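Local coordinates for tryptophanyl-tRNA synthetase (Cryptosporidium parvum Iowa II, PDB 3HV0), which catalyses the ATP-dependent attachment of L-tryptophan to tRNA(Trp), as a class I aminoacyl-tRNA synthetase, at the interface of chains A and B. Numbering follows the deposited sequence. Chains: chain A/B, Tryptophanyl-tRNA synthetase.

The interface of chains A and B. Residues chain A 177, 181, 188; chain B 177, 181, 188.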
ATOM      1  N   CYS A 177      -3.673   7.054 -13.722  1.00 26.03           N
ATOM      2  CA  CYS A 177      -2.763   6.037 -14.221  1.00 26.39           C
ATOM      3  C   CYS A 177      -1.977   6.583 -15.406  1.00 26.40           C
ATOM      4  O   CYS A 177      -0.794   6.319 -15.541  1.00 26.67           O
ATOM      5  CB  CYS A 177      -3.548   4.785 -14.625  1.00 26.63           C
ATOM      6  SG  CYS A 177      -2.690   3.663 -15.759  1.00 27.99           S
ATOM      7  N   LYS A 181       2.179   6.908 -16.256  1.00 26.30           N
ATOM      8  CA  LYS A 181       2.835   6.544 -17.515  1.00 26.24           C
ATOM      9  C   LYS A 181       3.646   7.711 -18.054  1.00 26.36           C
ATOM     10  O   LYS A 181       4.818   7.565 -18.383  1.00 26.45           O
ATOM     11  CB  LYS A 181       1.822   6.138 -18.580  1.00 26.21           C
ATOM     12  CG  LYS A 181       1.143   4.800 -18.365  1.00 26.09           C
ATOM     13  CD  LYS A 181       0.306   4.467 -19.595  1.00 25.74           C
ATOM     14  CE  LYS A 181      -0.675   3.348 -19.352  1.00 25.72           C
ATOM     15  NZ  LYS A 181      -1.480   3.094 -20.583  1.00 24.57           N
ATOM     16  N   ASP A 188       1.569  -0.441 -20.295  1.00 26.59           N
ATOM     17  CA  ASP A 188       0.508  -1.337 -19.836  1.00 26.55           C
ATOM     18  C   ASP A 188       1.041  -2.717 -19.453  1.00 26.52           C
ATOM     19  O   ASP A 188       0.490  -3.397 -18.592  1.00 26.47           O
ATOM     20  CB  ASP A 188      -0.566  -1.484 -20.919  1.00 26.54           C
ATOM     21  CG  ASP A 188      -1.662  -0.433 -20.807  1.00 26.73           C
ATOM     22  OD1 ASP A 188      -1.498   0.519 -19.998  1.00 26.39           O
ATOM     23  OD2 ASP A 188      -2.690  -0.567 -21.520  1.00 26.96           O
TER
ATOM     24  N   CYS B 177      -0.598  -4.160 -15.447  1.00 26.02           N
ATOM     25  CA  CYS B 177      -1.562  -3.073 -15.413  1.00 26.45           C
ATOM     26  C   CYS B 177      -2.672  -3.346 -16.424  1.00 26.53           C
ATOM     27  O   CYS B 177      -3.844  -3.101 -16.146  1.00 26.65           O
ATOM     28  CB  CYS B 177      -0.872  -1.744 -15.724  1.00 26.64           C
ATOM     29  SG  CYS B 177      -1.981  -0.418 -16.220  1.00 28.17           S
ATOM     30  N   LYS B 181      -6.931  -3.633 -16.165  1.00 26.25           N
ATOM     31  CA  LYS B 181      -7.899  -2.995 -17.053  1.00 26.18           C
ATOM     32  C   LYS B 181      -8.876  -4.040 -17.581  1.00 26.29           C
ATOM     33  O   LYS B 181     -10.092  -3.851 -17.583  1.00 26.25           O
ATOM     34  CB  LYS B 181      -7.205  -2.330 -18.242  1.00 26.18           C
ATOM     35  CG  LYS B 181      -6.429  -1.050 -17.935  1.00 26.22           C
ATOM     36  CD  LYS B 181      -5.964  -0.425 -19.250  1.00 25.72           C
ATOM     37  CE  LYS B 181      -4.915   0.639 -19.045  1.00 25.76           C
ATOM     38  NZ  LYS B 181      -4.456   1.187 -20.357  1.00 24.67           N
ATOM     39  N   ASP B 188      -7.159   4.479 -18.455  1.00 26.54           N
ATOM     40  CA  ASP B 188      -5.967   5.274 -18.146  1.00 26.53           C
ATOM     41  C   ASP B 188      -6.327   6.503 -17.326  1.00 26.44           C
ATOM     42  O   ASP B 188      -5.559   6.959 -16.489  1.00 26.38           O
ATOM     43  CB  ASP B 188      -5.247   5.701 -19.436  1.00 26.60           C
ATOM     44  CG  ASP B 188      -4.185   4.712 -19.882  1.00 26.65           C
ATOM     45  OD1 ASP B 188      -4.109   3.596 -19.330  1.00 26.07           O
ATOM     46  OD2 ASP B 188      -3.417   5.066 -20.804  1.00 27.27           O
TER
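A:Lys181 and B:Asp188, with the twin pair B:Lys181 and A:Asp188, close a ring of four side chains, lysine and aspartate in turn, about the two-fold axis of a class I tryptophanyl-tRNA synthetase, here the C-terminal part of the protein with its synthetase region. Tryptophanyl-tRNA synthetases, like the tyrosyl enzymes of the same subclass, work as homodimers, and the ring illustrates how a symmetric interface can bring like charges together by interleaving them with opposite ones. Each lysine projects from helix 177-184 with CG anti to the carbonyl carbon (A:Lys181 chi1 -72°) and its chain extended beyond, which carries the amino group to the carboxylate of the other subunit. A:Lys181 and B:Asp188 cross at about a right angle, and NZ of A:Lys181 meets the syn lone pair of B:Asp188 OD2 at 2.8 Å. A longer, weak bond to B:Asp188 OD1 makes the grip lopsided. The same amino group reaches back to its own chain, A:Lys181 NZ lying 2.6 Å from A:Asp188 OD1, but here it comes from above the carboxylate plane, 44° out of it. Each aspartate thus bridges two lysines, one from each subunit, which should fix its rotation. A:Asp188 OD1 and B:Asp188 OD1 approach to 4.1 Å, a proximity of two probable negative charges that the lysine amino groups would be expected to offset. Beneath the ring the cysteines point inward, SG anti to the backbone N (A:Cys177 chi1 160°), and A:Cys177 SG stands 4.2 Å from B:Cys177 SG, too far for a disulphide.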